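Long-range contacts in N-carbamoylsarcosine amidase related protein (Thermoplasma acidophilum, PDB 3EEF), which binds a zinc ion and is probably a hydrolase of the isochorismatase family, related to N-carbamoylsarcosine amidases: residues N49-P54 with V87-A92; D56-I61 with H91-F96. All blocks are in the same frame, centred on the assembly; numbering follows the deposited sequence.

In the fold
The two contacts are both largely buried, sit on the same side of the chain's centre about 8 Å apart between centres, and share H91 and A92. Contact 1 joins the ends of two neighbouring parallel strands, 45-50 and 86-90, so regular backbone bonds dominate until the chains leave the sheet. Contact 2 lies past those strand ends, where the loop leading to helix 101-107 meets the D56-E58 corner; it is held by side chains and waters. The zinc ion ties them together: D50 and H52 of contact 1 and E58 of contact 2 are ligands, with H65 completing the site. Both contacts also touch the second subunit.

Contact 1 of 2, residues N49-P54 with V87-A92; sequences NDSHYP and VLEKHA. With ZN (zinc ion), chain C.
Half of the zinc site is built here, where D50 and K90 pair at the ends of parallel strands 45-50 and 86-90: D50 OD2 and H52 NE2 bind the ion at 2.0 and 2.2 Å, and E58 and H65 complete it. N49 N bonds to L88 O, K90 N to N49 O and S51 N to K90 O, so K90 is bonded to the residues on either side of D50, its parallel partner. The extended K90 chain bends at chi4 (85°), carrying NZ above the D50 carboxylate plane to a salt bridge with OD1 at 2.7 Å. NZ also reaches A92 O and Y93 O. D50 thus spends one oxygen on the metal and the other on K90. On the face with N49, S51 OG donates to E89 OE1 at 2.8 Å. The H91 ring puts CE1 over the centre of one face of Y53, 3.3 Å above its plane, the rings inclined at 37°. Water joins H91 NE2 to E89 OE1, while H52 ND1 and H91 ND1 both turn to D56 OD2. Strand 86-90 is outermost in the chain's parallel sheet; L88 packs on helix 101-107, and Y53 meets Y86 of the second subunit edge-to-face.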
loop_
_atom_site.group_PDB
_atom_site.type_symbol
_atom_site.label_atom_id
_atom_site.label_comp_id
_atom_site.label_asym_id
_atom_site.label_seq_id
_atom_site.Cartn_x
_atom_site.Cartn_y
_atom_site.Cartn_z
ATOM N N ASN A 49 -2.666 -7.109 16.771
ATOM C CA ASN A 49 -3.368 -8.362 17.085
ATOM C C ASN A 49 -4.288 -8.830 15.992
ATOM O O ASN A 49 -5.135 -8.070 15.501
ATOM C CB ASN A 49 -4.225 -8.149 18.318
ATOM C CG ASN A 49 -3.454 -7.518 19.424
ATOM O OD1 ASN A 49 -2.385 -8.009 19.784
ATOM N ND2 ASN A 49 -3.951 -6.410 19.952
ATOM N N ASP A 50 -4.136 -10.083 15.598
ATOM C CA ASP A 50 -5.130 -10.716 14.745
ATOM C C ASP A 50 -6.540 -10.420 15.245
ATOM O O ASP A 50 -6.813 -10.496 16.444
ATOM C CB ASP A 50 -4.895 -12.222 14.654
ATOM C CG ASP A 50 -3.882 -12.597 13.562
ATOM O OD1 ASP A 50 -3.427 -11.697 12.810
ATOM O OD2 ASP A 50 -3.589 -13.805 13.418
ATOM N N SER A 51 -7.412 -10.011 14.333
ATOM C CA SER A 51 -8.816 -9.737 14.662
ATOM C C SER A 51 -9.621 -10.130 13.421
ATOM O O SER A 51 -10.174 -9.283 12.729
ATOM C CB SER A 51 -8.984 -8.245 15.030
ATOM O OG SER A 51 -10.329 -7.865 15.284
ATOM N N HIS A 52 -9.643 -11.437 13.153
ATOM C CA HIS A 52 -10.010 -11.987 11.848
ATOM C C HIS A 52 -11.501 -12.061 11.599
ATOM O O HIS A 52 -12.278 -12.219 12.533
ATOM C CB HIS A 52 -9.446 -13.397 11.672
ATOM C CG HIS A 52 -7.965 -13.440 11.427
ATOM N ND1 HIS A 52 -7.379 -12.930 10.284
ATOM C CD2 HIS A 52 -6.957 -13.994 12.152
ATOM C CE1 HIS A 52 -6.070 -13.139 10.334
ATOM N NE2 HIS A 52 -5.788 -13.801 11.449
ATOM N N TYR A 53 -11.858 -11.877 10.327
ATOM C CA TYR A 53 -13.156 -12.186 9.793
ATOM C C TYR A 53 -13.095 -13.607 9.199
ATOM O O TYR A 53 -12.032 -14.080 8.765
ATOM C CB TYR A 53 -13.559 -11.258 8.628
ATOM C CG TYR A 53 -13.553 -9.767 8.867
ATOM C CD1 TYR A 53 -14.120 -9.206 10.013
ATOM C CD2 TYR A 53 -13.016 -8.903 7.905
ATOM C CE1 TYR A 53 -14.115 -7.803 10.206
ATOM C CE2 TYR A 53 -13.018 -7.533 8.084
ATOM C CZ TYR A 53 -13.564 -6.981 9.222
ATOM O OH TYR A 53 -13.526 -5.614 9.349
ATOM N N PRO A 54 -14.256 -14.257 9.102
ATOM C CA PRO A 54 -14.324 -15.611 8.564
ATOM C C PRO A 54 -13.690 -15.756 7.189
ATOM O O PRO A 54 -13.189 -16.825 6.859
ATOM C CB PRO A 54 -15.825 -15.862 8.479
ATOM C CG PRO A 54 -16.399 -15.013 9.606
ATOM C CD PRO A 54 -15.556 -13.797 9.637
ATOM N N VAL A 87 -3.279 0.098 20.155
ATOM C CA VAL A 87 -3.790 -1.265 19.935
ATOM C C VAL A 87 -4.446 -1.329 18.540
ATOM O O VAL A 87 -5.437 -0.627 18.275
ATOM C CB VAL A 87 -4.783 -1.713 21.012
ATOM C CG1 VAL A 87 -5.218 -3.190 20.784
ATOM C CG2 VAL A 87 -4.201 -1.510 22.417
ATOM N N LEU A 88 -3.857 -2.154 17.664
ATOM C CA LEU A 88 -4.237 -2.254 16.270
ATOM C C LEU A 88 -4.806 -3.659 16.011
ATOM O O LEU A 88 -4.313 -4.684 16.575
ATOM C CB LEU A 88 -3.032 -2.008 15.344
ATOM C CG LEU A 88 -2.609 -0.592 14.934
ATOM C CD1 LEU A 88 -2.699 0.381 16.107
ATOM C CD2 LEU A 88 -1.199 -0.562 14.307
ATOM N N GLU A 89 -5.862 -3.690 15.191
ATOM C CA GLU A 89 -6.413 -4.939 14.704
ATOM C C GLU A 89 -5.779 -5.183 13.360
ATOM O O GLU A 89 -5.684 -4.264 12.550
ATOM C CB GLU A 89 -7.933 -4.852 14.545
ATOM C CG GLU A 89 -8.715 -4.795 15.854
ATOM C CD GLU A 89 -10.167 -4.438 15.618
ATOM O OE1 GLU A 89 -10.831 -5.155 14.860
ATOM O OE2 GLU A 89 -10.645 -3.421 16.165
ATOM N N LYS A 90 -5.346 -6.414 13.117
ATOM C CA LYS A 90 -4.800 -6.801 11.827
ATOM C C LYS A 90 -5.519 -8.046 11.282
ATOM O O LYS A 90 -6.054 -8.846 12.051
ATOM C CB LYS A 90 -3.286 -7.029 11.936
ATOM C CG LYS A 90 -2.840 -8.280 12.709
ATOM C CD LYS A 90 -1.316 -8.433 12.626
ATOM C CE LYS A 90 -0.831 -9.690 13.281
ATOM N NZ LYS A 90 -0.880 -10.899 12.370
ATOM N N HIS A 91 -5.507 -8.200 9.958
ATOM C CA HIS A 91 -6.190 -9.298 9.274
ATOM C C HIS A 91 -5.271 -10.241 8.461
ATOM O O HIS A 91 -5.770 -11.162 7.812
ATOM C CB HIS A 91 -7.266 -8.709 8.357
ATOM C CG HIS A 91 -8.431 -8.160 9.120
ATOM N ND1 HIS A 91 -9.538 -8.923 9.431
ATOM C CD2 HIS A 91 -8.632 -6.940 9.688
ATOM C CE1 HIS A 91 -10.380 -8.192 10.139
ATOM N NE2 HIS A 91 -9.856 -6.985 10.308
ATOM N N ALA A 92 -3.956 -9.996 8.522
ATOM C CA ALA A 92 -2.934 -10.791 7.828
ATOM C C ALA A 92 -1.694 -10.885 8.701
ATOM O O ALA A 92 -1.621 -10.283 9.810
ATOM C CB ALA A 92 -2.588 -10.156 6.457
HETATM ZN ZN ZN C . -3.991 -15.028 11.854
HETATM O O HOH W 1 -11.190 -4.828 11.754
#

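Contact 2 of 2, residues D56-I61 with H91-F96; sequences DPEIRI and HAYSGF. With ZN (zinc ion), chain C.
E58, H91 and Y93 bury the most surface where segment 56-61, leading into helix 59-62, faces the loop after strand 86-90, beside the zinc site of this isochorismatase-type fold. With CG between the backbone N and the carbonyl carbon (chi1 86°) and the chain extended beyond it, the E58 carboxylate reaches out to the zinc, bound by OE1 at 2.0 Å. OE1 also lies 3.6 Å from Y93 CE1, the carboxylate and ring planes turned 52° apart. The tyrosine hydroxyl bonds to W62 and to V160 O of the third subunit, bonds that would help hold the ring beside E58. H91 meets D56 instead: ND1 donates in its ring plane to the syn side of OD2, 2.6 Å away, the planes nearly perpendicular. D56 OD2 also accepts from H52 ND1 and Y53 N, consistent with a second-shell part in setting the H52 ring. An alanine in place of D56 would probably leave H91 ND1, H52 ND1 and Y53 N without this shared acceptor and hold the H52 ring less firmly. One water takes the N-H of E58 and donates to H91 O and E58 OE2. Another donates to E58 OE2, accepts weakly from Y93 N and sits 3.3 Å above the centre of the Y93 ring.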
loop_
_atom_site.group_PDB
_atom_site.type_symbol
_atom_site.label_atom_id
_atom_site.label_comp_id
_atom_site.label_asym_id
_atom_site.label_seq_id
_atom_site.Cartn_x
_atom_site.Cartn_y
_atom_site.Cartn_z
ATOM N N ASP A 56 -11.150 -13.741 5.857
ATOM C CA ASP A 56 -9.760 -13.343 5.684
ATOM C C ASP A 56 -8.990 -14.442 4.924
ATOM O O ASP A 56 -9.216 -15.627 5.129
ATOM C CB ASP A 56 -9.101 -13.022 7.022
ATOM C CG ASP A 56 -9.558 -11.694 7.588
ATOM O OD1 ASP A 56 -10.157 -10.890 6.860
ATOM O OD2 ASP A 56 -9.324 -11.452 8.767
ATOM N N PRO A 57 -8.069 -14.044 4.034
ATOM C CA PRO A 57 -7.356 -15.006 3.169
ATOM C C PRO A 57 -6.762 -16.178 3.919
ATOM O O PRO A 57 -6.813 -17.313 3.440
ATOM C CB PRO A 57 -6.230 -14.170 2.569
ATOM C CG PRO A 57 -6.758 -12.751 2.614
ATOM C CD PRO A 57 -7.576 -12.669 3.855
ATOM N N GLU A 58 -6.208 -15.919 5.096
ATOM C CA GLU A 58 -5.486 -16.972 5.808
ATOM C C GLU A 58 -6.385 -17.971 6.579
ATOM O O GLU A 58 -5.873 -18.967 7.099
ATOM C CB GLU A 58 -4.447 -16.361 6.737
ATOM C CG GLU A 58 -4.988 -15.995 8.072
ATOM C CD GLU A 58 -3.981 -15.236 8.898
ATOM O OE1 GLU A 58 -3.711 -15.709 9.999
ATOM O OE2 GLU A 58 -3.483 -14.177 8.444
ATOM N N ILE A 59 -7.693 -17.708 6.643
ATOM C CA ILE A 59 -8.636 -18.592 7.334
ATOM C C ILE A 59 -8.806 -19.957 6.645
ATOM O O ILE A 59 -8.885 -21.003 7.319
ATOM C CB ILE A 59 -10.003 -17.915 7.527
ATOM C CG1 ILE A 59 -9.848 -16.686 8.427
ATOM C CG2 ILE A 59 -10.995 -18.881 8.128
ATOM C CD1 ILE A 59 -9.159 -16.955 9.795
ATOM N N ARG A 60 -8.816 -19.940 5.313
ATOM C CA ARG A 60 -8.695 -21.150 4.509
ATOM C C ARG A 60 -7.477 -21.999 4.945
ATOM O O ARG A 60 -7.555 -23.223 4.976
ATOM C CB ARG A 60 -8.556 -20.750 3.030
ATOM N N ILE A 61 -6.358 -21.355 5.289
ATOM C CA ILE A 61 -5.139 -22.091 5.654
ATOM C C ILE A 61 -5.184 -22.640 7.082
ATOM O O ILE A 61 -4.833 -23.789 7.306
ATOM C CB ILE A 61 -3.899 -21.201 5.529
ATOM C CG1 ILE A 61 -3.709 -20.779 4.064
ATOM C CG2 ILE A 61 -2.647 -21.924 6.076
ATOM C CD1 ILE A 61 -2.660 -19.690 3.890
ATOM N N HIS A 91 -5.507 -8.200 9.958
ATOM C CA HIS A 91 -6.190 -9.298 9.274
ATOM C C HIS A 91 -5.271 -10.241 8.461
ATOM O O HIS A 91 -5.770 -11.162 7.812
ATOM C CB HIS A 91 -7.266 -8.709 8.357
ATOM C CG HIS A 91 -8.431 -8.160 9.120
ATOM N ND1 HIS A 91 -9.538 -8.923 9.431
ATOM C CD2 HIS A 91 -8.632 -6.940 9.688
ATOM C CE1 HIS A 91 -10.380 -8.192 10.139
ATOM N NE2 HIS A 91 -9.856 -6.985 10.308
ATOM N N ALA A 92 -3.956 -9.996 8.522
ATOM C CA ALA A 92 -2.934 -10.791 7.828
ATOM C C ALA A 92 -1.694 -10.885 8.701
ATOM O O ALA A 92 -1.621 -10.283 9.810
ATOM C CB ALA A 92 -2.588 -10.156 6.457
ATOM N N TYR A 93 -0.722 -11.664 8.251
ATOM C CA TYR A 93 0.434 -11.980 9.119
ATOM C C TYR A 93 1.175 -10.719 9.549
ATOM O O TYR A 93 1.431 -10.528 10.749
ATOM C CB TYR A 93 1.402 -12.930 8.426
ATOM C CG TYR A 93 0.828 -14.291 8.048
ATOM C CD1 TYR A 93 -0.020 -14.996 8.915
ATOM C CD2 TYR A 93 1.199 -14.908 6.864
ATOM C CE1 TYR A 93 -0.502 -16.236 8.573
ATOM C CE2 TYR A 93 0.710 -16.156 6.513
ATOM C CZ TYR A 93 -0.126 -16.819 7.367
ATOM O OH TYR A 93 -0.618 -18.048 6.974
ATOM N N SER A 94 1.517 -9.869 8.573
ATOM C CA SER A 94 2.220 -8.628 8.852
ATOM C C SER A 94 1.387 -7.598 9.599
ATOM O O SER A 94 0.257 -7.290 9.205
ATOM C CB SER A 94 2.703 -7.979 7.559
ATOM O OG SER A 94 3.306 -6.730 7.863
ATOM N N GLY A 95 1.975 -7.016 10.637
ATOM C CA GLY A 95 1.377 -5.883 11.343
ATOM C C GLY A 95 1.129 -4.640 10.518
ATOM O O GLY A 95 0.404 -3.750 10.958
ATOM N N PHE A 96 1.730 -4.566 9.325
ATOM C CA PHE A 96 1.559 -3.417 8.440
ATOM C C PHE A 96 0.429 -3.555 7.447
ATOM O O PHE A 96 -0.124 -2.542 7.017
ATOM C CB PHE A 96 2.809 -3.184 7.619
ATOM C CG PHE A 96 3.984 -2.706 8.418
ATOM C CD1 PHE A 96 4.208 -1.340 8.606
ATOM C CD2 PHE A 96 4.891 -3.604 8.957
ATOM C CE1 PHE A 96 5.337 -0.870 9.347
ATOM C CE2 PHE A 96 6.032 -3.133 9.728
ATOM C CZ PHE A 96 6.230 -1.777 9.910
HETATM ZN ZN ZN C . -3.991 -15.028 11.854
HETATM O O HOH W 2 -5.354 -13.188 5.928
HETATM O O HOH W 3 -2.036 -13.785 6.253
#